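Glucokinase (Enterococcus faecalis, PDB 2QM1) probably phosphorylates glucose at the expense of ATP, as a zinc-binding sugar kinase of the ROK family. Local coordinates at residues Ile18-Leu23 with Ile51-His56; Gln30-Ile35 with Gly307-Val312; Glu188-Ala193 with Val197-His202; Asp227-Ala232 with Met241-Val246; Tyr286-Glu289 with Val295-Ser298. All coordinates share one frame; numbering follows the deposited sequence.

Overall arrangement
The chain folds into two lobes, each built round a five-stranded mixed sheet of strand order 3-2-1-4-5, as expected of the actin-like ATPase clan. Contacts 1 and 2 share one sheet; their centres lie about 10 Å apart and their segments alternate along the chain. Contact 2 joins an early strand to a helix near the C-terminus and so encloses contacts 3, 4 and 5, which follow in series. Contacts 3 and 4, centres about 11 Å apart, pack directly through Val199 and Val242. Contacts 1 and 5 have centres about 42 Å apart. One lobe thus holds contacts 1 and 2; the other holds the zinc site beside contact 3 and, at contact 5, touches the second subunit.

Contact 1 (Ile18-Leu23 with Ile51-His56); sequences IKFAIL and IESIRH
With CG of Phe20 anti to its own carbonyl carbon (chi1 -53°) and OG of Ser53 anti to its backbone N (chi1 176°), the aromatic ring and the hydroxyl are brought together between strand 17-24 and helix 46-60. The serine oxygen sits over one face of the ring, 3.5 Å above its plane and displaced toward the rim, where CE2 and CZ lie. From OG of Ser53 to CE2 of Phe20 the distance is 3.6 Å, while CB of the same serine comes down beside CZ of Phe20 at 3.7 Å. Ile54 reaches another part of the ring with its CG1 methylene, 4.1 Å from CD1 of Phe20, and the two side chains cross obliquely. Ile54 also touches Ile11 of the neighbouring strand and Leu108 of helix 100-108, which places the contact within the layer of helix packed on the sheet in this alpha/beta lobe. No hydrogen bond links the two segments. Instead, Ser53 OG is hydrogen-bonded to NE1 of Trp33, whose ring stacks with that of Phe20 from the adjacent strand 29-36. The polar end of the serine is thus satisfied by the indole even as it lies over the phenyl ring, and what holds strand to helix directly here is van der Waals packing, with the Trp33 bond providing a polar tie from the same sheet.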
# COMPACT_ATOMS: atom_id res chain seq x y z
N ILE B 18 -20.47 -21.79 -4.57
CA ILE B 18 -19.15 -22.21 -4.11
C ILE B 18 -18.59 -23.01 -5.28
O ILE B 18 -19.23 -23.98 -5.73
CB ILE B 18 -19.19 -23.13 -2.82
CG1 ILE B 18 -20.09 -22.51 -1.71
CG2 ILE B 18 -17.73 -23.43 -2.32
CD1 ILE B 18 -20.30 -23.43 -0.47
N LYS B 19 -17.45 -22.58 -5.80
CA LYS B 19 -16.83 -23.23 -6.94
C LYS B 19 -15.57 -23.96 -6.49
O LYS B 19 -14.87 -23.45 -5.64
CB LYS B 19 -16.42 -22.19 -7.95
CG LYS B 19 -17.55 -21.35 -8.43
CD LYS B 19 -17.20 -20.88 -9.81
CE LYS B 19 -17.70 -19.51 -10.05
NZ LYS B 19 -16.81 -18.62 -9.24
N PHE B 20 -15.31 -25.12 -7.09
CA PHE B 20 -14.14 -25.96 -6.76
C PHE B 20 -13.38 -26.23 -8.04
O PHE B 20 -13.98 -26.24 -9.15
CB PHE B 20 -14.59 -27.29 -6.20
CG PHE B 20 -15.54 -27.19 -5.05
CD1 PHE B 20 -15.08 -27.37 -3.76
CD2 PHE B 20 -16.89 -26.96 -5.25
CE1 PHE B 20 -15.96 -27.29 -2.68
CE2 PHE B 20 -17.78 -26.85 -4.17
CZ PHE B 20 -17.32 -27.04 -2.88
N ALA B 21 -12.07 -26.41 -7.91
CA ALA B 21 -11.31 -26.99 -9.01
C ALA B 21 -10.22 -27.85 -8.45
O ALA B 21 -9.77 -27.61 -7.34
CB ALA B 21 -10.70 -25.95 -9.91
N ILE B 22 -9.80 -28.79 -9.29
CA ILE B 22 -8.64 -29.60 -9.09
C ILE B 22 -7.66 -29.26 -10.18
O ILE B 22 -7.99 -29.24 -11.37
CB ILE B 22 -8.97 -31.09 -9.11
CG1 ILE B 22 -9.78 -31.47 -7.85
CG2 ILE B 22 -7.70 -31.90 -9.16
CD1 ILE B 22 -10.50 -32.75 -8.00
N LEU B 23 -6.43 -28.99 -9.77
CA LEU B 23 -5.47 -28.45 -10.69
C LEU B 23 -4.18 -29.20 -10.56
O LEU B 23 -3.93 -29.81 -9.51
CB LEU B 23 -5.23 -26.97 -10.33
CG LEU B 23 -6.35 -25.94 -10.53
CD1 LEU B 23 -7.19 -25.73 -9.29
CD2 LEU B 23 -5.78 -24.57 -10.94
N ILE B 51 -17.01 -29.63 2.79
CA ILE B 51 -16.43 -30.91 3.17
C ILE B 51 -17.09 -32.07 2.42
O ILE B 51 -16.41 -32.93 1.82
CB ILE B 51 -16.59 -31.12 4.68
CG1 ILE B 51 -15.69 -30.10 5.46
CG2 ILE B 51 -16.37 -32.61 5.05
CD1 ILE B 51 -15.97 -30.06 6.99
N GLU B 52 -18.43 -32.09 2.47
CA GLU B 52 -19.23 -33.06 1.72
C GLU B 52 -18.99 -33.07 0.22
O GLU B 52 -18.93 -34.14 -0.35
CB GLU B 52 -20.72 -32.90 2.00
CG GLU B 52 -21.61 -33.89 1.28
CD GLU B 52 -21.17 -35.36 1.43
OE1 GLU B 52 -21.36 -36.12 0.47
OE2 GLU B 52 -20.64 -35.76 2.50
N SER B 53 -18.91 -31.90 -0.40
CA SER B 53 -18.74 -31.84 -1.85
C SER B 53 -17.36 -32.42 -2.26
O SER B 53 -17.24 -33.11 -3.26
CB SER B 53 -18.90 -30.39 -2.33
OG SER B 53 -18.65 -30.27 -3.72
N ILE B 54 -16.32 -32.15 -1.47
CA ILE B 54 -15.01 -32.72 -1.74
C ILE B 54 -14.94 -34.22 -1.42
O ILE B 54 -14.40 -34.99 -2.20
CB ILE B 54 -13.91 -31.92 -1.00
CG1 ILE B 54 -13.68 -30.58 -1.69
CG2 ILE B 54 -12.59 -32.76 -0.90
CD1 ILE B 54 -12.95 -29.63 -0.84
N ARG B 55 -15.50 -34.63 -0.31
CA ARG B 55 -15.52 -36.04 -0.02
C ARG B 55 -16.21 -36.80 -1.18
O ARG B 55 -15.72 -37.83 -1.65
CB ARG B 55 -16.26 -36.31 1.28
CG ARG B 55 -15.48 -35.96 2.52
CD ARG B 55 -16.33 -36.26 3.74
NE ARG B 55 -15.63 -36.01 5.01
CZ ARG B 55 -16.25 -35.83 6.18
NH1 ARG B 55 -17.57 -35.86 6.24
NH2 ARG B 55 -15.54 -35.60 7.28
N HIS B 56 -17.36 -36.27 -1.64
CA HIS B 56 -18.17 -36.95 -2.67
C HIS B 56 -17.48 -37.03 -4.03
O HIS B 56 -17.70 -37.99 -4.76
CB HIS B 56 -19.54 -36.27 -2.81
CG HIS B 56 -20.49 -36.99 -3.72
ND1 HIS B 56 -21.21 -38.09 -3.32
CD2 HIS B 56 -20.83 -36.76 -5.01
CE1 HIS B 56 -21.98 -38.50 -4.32
NE2 HIS B 56 -21.76 -37.71 -5.36

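Contact 2 (Gln30-Ile35 with Gly307-Val312); sequences QQKWSI and GNEAGV
NZ of Lys32 donates to OE1 of Glu309 over 2.7 Å, a salt bridge that joins strand 29-36, the outermost strand of its mixed sheet within this chain, to the segment at the N-terminal end of helix 310-318. The strand belongs to the sheet of an actin-like ATPase lobe, and the bridge joins residues 277 positions apart. Lys32 leaves the strand toward the other segment, and its chain stays extended until a bend at chi3 (65°) swings the terminal ammonium onto the carboxylate. Glu309 comes from the other direction with its chain extended beyond CG, and the two side chains cross at about a right angle. The ammonium approaches the anti lone pair of OE1, on the side away from OE2. The aliphatic part of the lysine follows closely: CD of Lys32 is 3.2 Å from OE1 of Glu309, and CE of Lys32 is 3.3 Å from that same oxygen. Earlier in the strand Gln30 and Gln31 both face Ile22 of strand 17-24, forming a classic beta bulge. The pairing lies at the surface, where solvent probably weakens its charge attraction, while the helix itself packs on the sheet through Val312 against Ala21 of strand 17-24. On the acid, CG and CD of Glu309 both lie 3.5 Å from NZ of Lys32.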
# COMPACT_ATOMS: atom_id res chain seq x y z
N GLN B 30 -7.74 -29.29 -13.98
CA GLN B 30 -8.14 -30.61 -14.46
C GLN B 30 -9.68 -30.84 -14.46
O GLN B 30 -10.20 -31.46 -15.39
CB GLN B 30 -7.42 -31.69 -13.65
CG GLN B 30 -5.86 -31.63 -13.71
CD GLN B 30 -5.16 -32.69 -12.85
OE1 GLN B 30 -5.72 -33.21 -11.84
NE2 GLN B 30 -3.93 -32.98 -13.20
N GLN B 31 -10.39 -30.35 -13.41
CA GLN B 31 -11.87 -30.47 -13.25
C GLN B 31 -12.40 -29.29 -12.49
O GLN B 31 -11.69 -28.78 -11.66
CB GLN B 31 -12.28 -31.65 -12.36
CG GLN B 31 -11.19 -32.56 -11.97
CD GLN B 31 -11.70 -33.82 -11.32
OE1 GLN B 31 -12.91 -33.98 -11.08
NE2 GLN B 31 -10.77 -34.72 -11.02
N LYS B 32 -13.65 -28.88 -12.77
CA LYS B 32 -14.34 -27.82 -12.04
C LYS B 32 -15.72 -28.29 -11.70
O LYS B 32 -16.29 -29.08 -12.44
CB LYS B 32 -14.54 -26.57 -12.93
CG LYS B 32 -13.25 -25.91 -13.48
CD LYS B 32 -13.62 -24.92 -14.56
CE LYS B 32 -14.44 -23.75 -14.03
NZ LYS B 32 -14.58 -22.74 -15.17
N TRP B 33 -16.28 -27.75 -10.60
CA TRP B 33 -17.66 -28.05 -10.19
C TRP B 33 -18.15 -27.02 -9.20
O TRP B 33 -17.37 -26.20 -8.69
CB TRP B 33 -17.78 -29.48 -9.67
CG TRP B 33 -17.15 -29.79 -8.32
CD1 TRP B 33 -17.80 -29.84 -7.12
CD2 TRP B 33 -15.79 -30.15 -8.05
NE1 TRP B 33 -16.93 -30.21 -6.10
CE2 TRP B 33 -15.69 -30.41 -6.64
CE3 TRP B 33 -14.64 -30.31 -8.85
CZ2 TRP B 33 -14.48 -30.78 -6.02
CZ3 TRP B 33 -13.43 -30.67 -8.24
CH2 TRP B 33 -13.36 -30.91 -6.82
N SER B 34 -19.45 -26.96 -8.98
CA SER B 34 -19.95 -25.98 -8.01
C SER B 34 -21.17 -26.49 -7.26
O SER B 34 -21.69 -27.57 -7.59
CB SER B 34 -20.16 -24.55 -8.63
OG SER B 34 -21.14 -24.59 -9.66
N ILE B 35 -21.55 -25.75 -6.21
CA ILE B 35 -22.83 -25.93 -5.51
C ILE B 35 -23.33 -24.55 -5.08
O ILE B 35 -22.57 -23.57 -5.10
CB ILE B 35 -22.71 -26.82 -4.23
CG1 ILE B 35 -21.89 -26.07 -3.14
CG2 ILE B 35 -22.17 -28.24 -4.59
CD1 ILE B 35 -21.33 -26.89 -2.02
N GLY B 307 -10.74 -14.26 -16.03
CA GLY B 307 -12.18 -14.20 -15.75
C GLY B 307 -12.44 -14.78 -14.38
O GLY B 307 -11.62 -14.60 -13.44
N ASN B 308 -13.54 -15.52 -14.25
CA ASN B 308 -13.95 -15.95 -12.93
C ASN B 308 -13.19 -17.17 -12.41
O ASN B 308 -13.45 -17.60 -11.27
CB ASN B 308 -15.46 -16.11 -12.81
CG ASN B 308 -16.04 -17.25 -13.67
OD1 ASN B 308 -17.23 -17.49 -13.65
ND2 ASN B 308 -15.21 -17.89 -14.44
N GLU B 309 -12.29 -17.73 -13.24
CA GLU B 309 -11.39 -18.82 -12.78
C GLU B 309 -10.25 -18.31 -11.89
O GLU B 309 -9.62 -19.11 -11.20
CB GLU B 309 -10.84 -19.68 -13.94
CG GLU B 309 -11.84 -20.64 -14.54
CD GLU B 309 -11.23 -21.66 -15.51
OE1 GLU B 309 -11.96 -22.59 -15.94
OE2 GLU B 309 -10.04 -21.52 -15.87
N ALA B 310 -9.96 -17.00 -11.85
CA ALA B 310 -8.82 -16.55 -11.00
C ALA B 310 -8.95 -16.99 -9.57
O ALA B 310 -7.95 -17.28 -8.93
CB ALA B 310 -8.58 -15.02 -11.05
N GLY B 311 -10.18 -17.02 -9.05
CA GLY B 311 -10.40 -17.38 -7.64
C GLY B 311 -9.90 -18.76 -7.25
O GLY B 311 -9.15 -18.91 -6.27
N VAL B 312 -10.33 -19.75 -8.02
CA VAL B 312 -10.03 -21.15 -7.84
C VAL B 312 -8.52 -21.46 -8.10
O VAL B 312 -7.87 -22.21 -7.35
CB VAL B 312 -11.13 -21.93 -8.68
CG1 VAL B 312 -10.77 -22.24 -10.17
CG2 VAL B 312 -11.85 -22.91 -7.93

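Contact 3 (Glu188-Ala193 with Val197-His202)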
# COMPACT_ATOMS: atom_id res chain seq x y z
N GLU B 188 -16.20 1.97 -3.98
CA GLU B 188 -17.30 1.05 -4.23
C GLU B 188 -18.66 1.68 -4.55
O GLU B 188 -19.44 1.09 -5.33
CB GLU B 188 -17.48 0.12 -3.04
CG GLU B 188 -18.41 -1.01 -3.31
CD GLU B 188 -18.55 -1.89 -2.12
OE1 GLU B 188 -17.82 -2.90 -2.03
OE2 GLU B 188 -19.37 -1.53 -1.25
N THR B 189 -18.95 2.84 -3.94
CA THR B 189 -20.20 3.58 -4.23
C THR B 189 -20.28 4.10 -5.68
O THR B 189 -21.33 4.49 -6.19
CB THR B 189 -20.42 4.83 -3.23
OG1 THR B 189 -19.44 5.83 -3.48
CG2 THR B 189 -20.32 4.43 -1.76
N VAL B 190 -19.16 4.15 -6.36
CA VAL B 190 -19.19 4.78 -7.69
C VAL B 190 -18.77 3.81 -8.82
O VAL B 190 -18.85 4.14 -10.02
CB VAL B 190 -18.41 6.17 -7.69
CG1 VAL B 190 -19.09 7.19 -6.73
CG2 VAL B 190 -17.03 6.00 -7.22
N SER B 191 -18.32 2.62 -8.43
CA SER B 191 -17.68 1.67 -9.38
C SER B 191 -18.16 0.20 -9.28
O SER B 191 -17.77 -0.64 -10.09
CB SER B 191 -16.14 1.77 -9.30
OG SER B 191 -15.60 1.20 -8.09
N SER B 192 -19.02 -0.14 -8.33
CA SER B 192 -19.57 -1.50 -8.36
C SER B 192 -20.67 -1.48 -9.44
O SER B 192 -21.01 -0.40 -9.92
CB SER B 192 -20.21 -1.86 -7.05
OG SER B 192 -21.26 -0.95 -6.76
N ALA B 193 -21.24 -2.63 -9.76
CA ALA B 193 -22.38 -2.73 -10.72
C ALA B 193 -23.46 -1.71 -10.42
O ALA B 193 -23.96 -1.00 -11.29
CB ALA B 193 -22.97 -4.12 -10.68
N VAL B 197 -24.60 2.74 -11.91
CA VAL B 197 -25.99 3.14 -12.00
C VAL B 197 -26.23 4.33 -11.09
O VAL B 197 -26.82 5.33 -11.49
CB VAL B 197 -26.91 1.92 -11.60
CG1 VAL B 197 -28.41 2.36 -11.22
CG2 VAL B 197 -26.88 0.85 -12.68
N ARG B 198 -25.76 4.25 -9.85
CA ARG B 198 -25.97 5.38 -8.97
C ARG B 198 -25.30 6.64 -9.54
O ARG B 198 -25.87 7.70 -9.50
CB ARG B 198 -25.46 5.06 -7.56
CG ARG B 198 -25.91 6.01 -6.48
CD ARG B 198 -25.81 5.28 -5.13
NE ARG B 198 -24.64 4.43 -5.14
CZ ARG B 198 -24.59 3.14 -4.79
NH1 ARG B 198 -25.64 2.47 -4.32
NH2 ARG B 198 -23.43 2.52 -4.90
N VAL B 199 -24.11 6.51 -10.10
CA VAL B 199 -23.44 7.69 -10.67
C VAL B 199 -24.28 8.19 -11.84
O VAL B 199 -24.36 9.39 -12.11
CB VAL B 199 -22.01 7.35 -11.17
CG1 VAL B 199 -21.52 8.36 -12.19
CG2 VAL B 199 -21.00 7.22 -9.98
N ALA B 200 -24.87 7.26 -12.59
CA ALA B 200 -25.64 7.66 -13.76
C ALA B 200 -26.98 8.32 -13.31
O ALA B 200 -27.38 9.34 -13.88
CB ALA B 200 -25.84 6.46 -14.71
N ARG B 201 -27.62 7.73 -12.29
CA ARG B 201 -28.86 8.25 -11.65
C ARG B 201 -28.74 9.68 -11.19
O ARG B 201 -29.74 10.39 -11.08
CB ARG B 201 -29.25 7.40 -10.43
CG ARG B 201 -30.40 6.50 -10.68
CD ARG B 201 -30.42 5.33 -9.72
NE ARG B 201 -31.27 4.28 -10.23
CZ ARG B 201 -31.61 3.19 -9.56
NH1 ARG B 201 -31.19 3.00 -8.32
NH2 ARG B 201 -32.39 2.31 -10.14
N HIS B 202 -27.51 10.11 -10.92
CA HIS B 202 -27.28 11.43 -10.38
C HIS B 202 -26.69 12.44 -11.33
O HIS B 202 -26.86 13.61 -11.13
CB HIS B 202 -26.57 11.32 -9.03
CG HIS B 202 -27.46 10.73 -7.98
ND1 HIS B 202 -28.41 11.47 -7.30
CD2 HIS B 202 -27.58 9.46 -7.52
CE1 HIS B 202 -29.06 10.69 -6.46
NE2 HIS B 202 -28.58 9.46 -6.58
O HOH W 1 -22.28 0.52 -4.06
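The guanidinium of Arg198 is turned edge-on to the backbone of helix 188-191, with the carbonyl oxygen of Thr189 close to its plane. NH2 of Arg198 donates to O of Thr189 over 3.2 Å at an N-H...O angle of 163°; NE of Arg198 adds a weak second bond to that oxygen at 3.5 Å. The donor NH2 stands well off the C=O direction, tilted 35° from the carbonyl plane. Folded at its third torsion (37°), the arginine doubles back to reach this carbonyl. Beside it a water donates to O of Glu188 at 3.2 Å; its bond to NH2 of Arg198 is too short to be other than doubtful. The Glu188 carbonyl also takes bonds from N and OG of Ser192, the latter 3.1 Å away and nearly in line with the C=O. On the apolar side, CG2 of Val199 meets CB of Val190 at 3.6 Å and CG1 of Val190 at 3.8 Å. Thr189 directs its own hydroxyl to the carbonyl of Cys186, and Glu188 lies beside His169; both Cys186 and His169 bind zinc. Ser192 is the N-cap of helix 193-203, its OG accepting from N of Gly195, and the whole is two consecutive helices joined at an N-cap, directly after the His-Cys-Cys-Cys zinc site found in this ROK-family kinase.

Contact 4 (Asp227-Ala232 with Met241-Val246); sequences DVFEFA and MVVDRV
Within 227-232, Val228 is the first residue to meet 241-246, and its CG1 lies 4.3 Å from both CG1 of Val242 and CG2 of Val243. It also touches Val196 of helix 193-203. Phe229 follows and makes the closest approach. Its CG is anti to its carbonyl carbon (chi1 -79°), which carries the ring down to Val243, and CG2 of that valine stands over the middle of one face, 3.6 Å from the ring centroid and 11° off the normal, a CH-pi contact. The other methyl, CG1 of Val243, lies at the CE1 corner, 3.7 Å from CE1 of Phe229. The segments belong to two consecutive helices of the alpha-helical part of this lobe, 225-233 and 237-261; their short axes cross at -117° and are 9.4 Å apart at closest approach. Helix 277-289 packs on the same junction, Phe278 touching both Phe229 and Ala232, and Arg282 touching Val243. One turn on from Val228, Ala232 directs its methyl toward the partner helix and closes on the same valine branch, CB of Ala232 lying 3.7 Å from CG2 of Val243.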
# COMPACT_ATOMS: atom_id res chain seq x y z
N ASP B 227 -23.32 -2.88 -20.29
CA ASP B 227 -24.25 -2.11 -21.16
C ASP B 227 -23.94 -0.61 -21.15
O ASP B 227 -24.02 0.03 -22.18
CB ASP B 227 -25.75 -2.32 -20.81
CG ASP B 227 -26.27 -3.70 -21.17
OD1 ASP B 227 -25.70 -4.70 -20.69
OD2 ASP B 227 -27.29 -3.78 -21.89
N VAL B 228 -23.60 -0.07 -19.98
CA VAL B 228 -23.26 1.35 -19.81
C VAL B 228 -22.04 1.72 -20.63
O VAL B 228 -22.05 2.69 -21.37
CB VAL B 228 -23.04 1.74 -18.32
CG1 VAL B 228 -22.37 3.08 -18.20
CG2 VAL B 228 -24.38 1.71 -17.56
N PHE B 229 -21.00 0.90 -20.50
CA PHE B 229 -19.80 1.00 -21.32
C PHE B 229 -20.09 0.77 -22.81
O PHE B 229 -19.58 1.52 -23.66
CB PHE B 229 -18.66 0.11 -20.75
CG PHE B 229 -17.95 0.73 -19.56
CD1 PHE B 229 -16.72 1.37 -19.72
CD2 PHE B 229 -18.53 0.71 -18.28
CE1 PHE B 229 -16.09 1.97 -18.66
CE2 PHE B 229 -17.90 1.32 -17.20
CZ PHE B 229 -16.68 1.95 -17.38
N GLU B 230 -20.93 -0.20 -23.14
CA GLU B 230 -21.29 -0.46 -24.53
C GLU B 230 -22.00 0.75 -25.21
O GLU B 230 -21.73 1.05 -26.38
CB GLU B 230 -22.12 -1.76 -24.66
CG GLU B 230 -22.25 -2.29 -26.10
CD GLU B 230 -23.18 -3.53 -26.25
OE1 GLU B 230 -22.67 -4.63 -26.54
OE2 GLU B 230 -24.42 -3.41 -26.10
N PHE B 231 -22.90 1.43 -24.49
CA PHE B 231 -23.50 2.68 -24.99
C PHE B 231 -22.42 3.71 -25.21
O PHE B 231 -22.46 4.42 -26.20
CB PHE B 231 -24.54 3.24 -24.03
CG PHE B 231 -25.88 2.58 -24.14
CD1 PHE B 231 -26.38 1.83 -23.08
CD2 PHE B 231 -26.65 2.70 -25.30
CE1 PHE B 231 -27.65 1.20 -23.16
CE2 PHE B 231 -27.91 2.08 -25.40
CZ PHE B 231 -28.41 1.33 -24.33
N ALA B 232 -21.44 3.76 -24.31
CA ALA B 232 -20.35 4.72 -24.43
C ALA B 232 -19.53 4.44 -25.68
O ALA B 232 -19.37 5.32 -26.52
CB ALA B 232 -19.47 4.72 -23.19
N MSE B 241 -20.44 10.46 -20.50
CA MSE B 241 -20.36 11.30 -19.31
C MSE B 241 -20.23 10.42 -18.06
O MSE B 241 -19.41 10.74 -17.19
CB MSE B 241 -21.59 12.21 -19.23
CG MSE B 241 -21.51 13.35 -18.21
SE MSE B 241 -23.21 14.35 -18.02
CE MSE B 241 -22.86 15.55 -19.50
N VAL B 242 -21.01 9.33 -18.00
CA VAL B 242 -21.01 8.38 -16.85
C VAL B 242 -19.70 7.60 -16.72
O VAL B 242 -19.07 7.62 -15.68
CB VAL B 242 -22.21 7.38 -16.87
CG1 VAL B 242 -22.21 6.48 -15.62
CG2 VAL B 242 -23.54 8.14 -17.00
N VAL B 243 -19.31 6.91 -17.80
CA VAL B 243 -17.98 6.29 -17.92
C VAL B 243 -16.83 7.24 -17.50
O VAL B 243 -16.01 6.86 -16.71
CB VAL B 243 -17.73 5.76 -19.37
CG1 VAL B 243 -16.29 5.51 -19.63
CG2 VAL B 243 -18.53 4.49 -19.64
N ASP B 244 -16.82 8.44 -18.03
CA ASP B 244 -15.87 9.52 -17.68
C ASP B 244 -15.79 9.80 -16.18
O ASP B 244 -14.71 9.87 -15.59
CB ASP B 244 -16.33 10.78 -18.38
CG ASP B 244 -15.23 11.47 -19.10
OD1 ASP B 244 -14.13 11.64 -18.52
OD2 ASP B 244 -15.46 11.85 -20.28
N ARG B 245 -16.95 9.93 -15.55
CA ARG B 245 -16.99 10.13 -14.13
C ARG B 245 -16.46 8.89 -13.41
O ARG B 245 -15.69 9.01 -12.45
CB ARG B 245 -18.43 10.43 -13.68
CG ARG B 245 -18.55 10.69 -12.18
CD ARG B 245 -17.62 11.87 -11.73
NE ARG B 245 -18.44 13.04 -11.48
CZ ARG B 245 -18.59 14.04 -12.32
NH1 ARG B 245 -19.41 15.03 -12.00
NH2 ARG B 245 -17.93 14.06 -13.46
N VAL B 246 -16.87 7.70 -13.87
CA VAL B 246 -16.51 6.46 -13.20
C VAL B 246 -14.99 6.23 -13.24
O VAL B 246 -14.38 5.82 -12.23
CB VAL B 246 -17.31 5.19 -13.74
CG1 VAL B 246 -16.63 3.93 -13.30
CG2 VAL B 246 -18.79 5.14 -13.22

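Contact 5 (Tyr286-Glu289 with Val295-Ser298); sequences YFQE and VRNS
The last turn of helix 277-289 and the end of the short helix 293-296 come closest at Gln288 and Arg296, whose CA atoms are 5.8 Å apart. Just beyond, Asn297 leaves helical geometry, and Ser298 N bonds back to O of Val295. The main polar tie runs from the second helix to the first: NE of Arg296 donates to O of Gln288 over 3.1 Å at an N-H...O angle of 156°, with NH2 of Arg296 adding a weak bond to the same oxygen at 3.3 Å. This carbonyl oxygen lies at the guanidinium edge, near its plane, while the Gln288 amide lies over one face, the two planes turned 51° from each other. Rotation about the CG-CD bond of Arg296 (chi3 123°) aims its NE at the carbonyl. On the buried side Phe287 and Val295 cross at about a right angle, CZ of Phe287 standing 4.0 Å from CG1 of Val295. Val295 also packs on Cys163 of the second subunit, and Ser298 on Ala161 of that subunit, so this corner between consecutive helices forms part of the interface with the second subunit. A carbonyl near the C-terminal end of helix 277-289 thus receives a cationic donor, and the positive charge probably interacts favourably with the helix dipole there.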
# COMPACT_ATOMS: atom_id res chain seq x y z
N TYR B 286 -6.91 8.56 -16.57
CA TYR B 286 -6.95 9.28 -15.31
C TYR B 286 -5.84 8.87 -14.33
O TYR B 286 -5.33 9.70 -13.61
CB TYR B 286 -8.34 9.20 -14.69
CG TYR B 286 -9.39 10.04 -15.42
CD1 TYR B 286 -9.36 11.41 -15.33
CD2 TYR B 286 -10.39 9.45 -16.20
CE1 TYR B 286 -10.29 12.21 -15.97
CE2 TYR B 286 -11.35 10.24 -16.86
CZ TYR B 286 -11.28 11.63 -16.73
OH TYR B 286 -12.17 12.49 -17.36
N PHE B 287 -5.53 7.58 -14.27
CA PHE B 287 -4.32 7.11 -13.59
C PHE B 287 -3.08 7.96 -13.96
O PHE B 287 -2.31 8.33 -13.11
CB PHE B 287 -4.03 5.65 -13.98
CG PHE B 287 -2.79 5.10 -13.35
CD1 PHE B 287 -2.83 4.58 -12.04
CD2 PHE B 287 -1.59 5.08 -14.04
CE1 PHE B 287 -1.69 4.04 -11.43
CE2 PHE B 287 -0.41 4.55 -13.42
CZ PHE B 287 -0.48 4.05 -12.13
N GLN B 288 -2.88 8.18 -15.27
CA GLN B 288 -1.82 9.03 -15.77
C GLN B 288 -1.87 10.48 -15.20
O GLN B 288 -0.81 11.03 -14.83
CB GLN B 288 -1.80 9.02 -17.31
CG GLN B 288 -1.34 7.70 -17.97
CD GLN B 288 0.14 7.38 -17.70
OE1 GLN B 288 0.48 6.26 -17.30
NE2 GLN B 288 0.99 8.37 -17.83
N GLU B 289 -3.07 11.10 -15.15
CA GLU B 289 -3.21 12.45 -14.54
C GLU B 289 -2.72 12.43 -13.09
O GLU B 289 -2.01 13.33 -12.65
CB GLU B 289 -4.67 13.01 -14.54
CG GLU B 289 -4.75 14.48 -14.03
CD GLU B 289 -6.11 14.94 -13.46
OE1 GLU B 289 -6.70 15.91 -13.95
OE2 GLU B 289 -6.60 14.38 -12.50
N VAL B 295 6.18 6.98 -11.51
CA VAL B 295 5.13 5.99 -11.45
C VAL B 295 4.40 5.88 -12.79
O VAL B 295 4.05 4.79 -13.24
CB VAL B 295 4.14 6.24 -10.27
CG1 VAL B 295 2.87 5.34 -10.40
CG2 VAL B 295 4.89 6.07 -8.88
N ARG B 296 4.17 7.02 -13.42
CA ARG B 296 3.54 7.09 -14.75
C ARG B 296 4.24 6.23 -15.77
O ARG B 296 3.62 5.65 -16.65
CB ARG B 296 3.68 8.48 -15.32
CG ARG B 296 2.93 9.52 -14.65
CD ARG B 296 3.33 10.77 -15.32
NE ARG B 296 2.15 11.40 -15.81
CZ ARG B 296 2.05 12.05 -16.95
NH1 ARG B 296 3.05 12.17 -17.78
NH2 ARG B 296 0.87 12.55 -17.24
N ASN B 297 5.56 6.23 -15.70
CA ASN B 297 6.39 5.66 -16.74
C ASN B 297 6.74 4.25 -16.38
O ASN B 297 7.56 3.61 -17.06
CB ASN B 297 7.66 6.48 -16.89
CG ASN B 297 7.38 7.93 -17.37
OD1 ASN B 297 8.02 8.88 -16.95
ND2 ASN B 297 6.42 8.08 -18.23
N SER B 298 6.15 3.74 -15.30
CA SER B 298 6.47 2.36 -14.91
C SER B 298 5.25 1.44 -14.62
O SER B 298 5.15 0.38 -15.21
CB SER B 298 7.50 2.35 -13.76
OG SER B 298 7.04 3.07 -12.62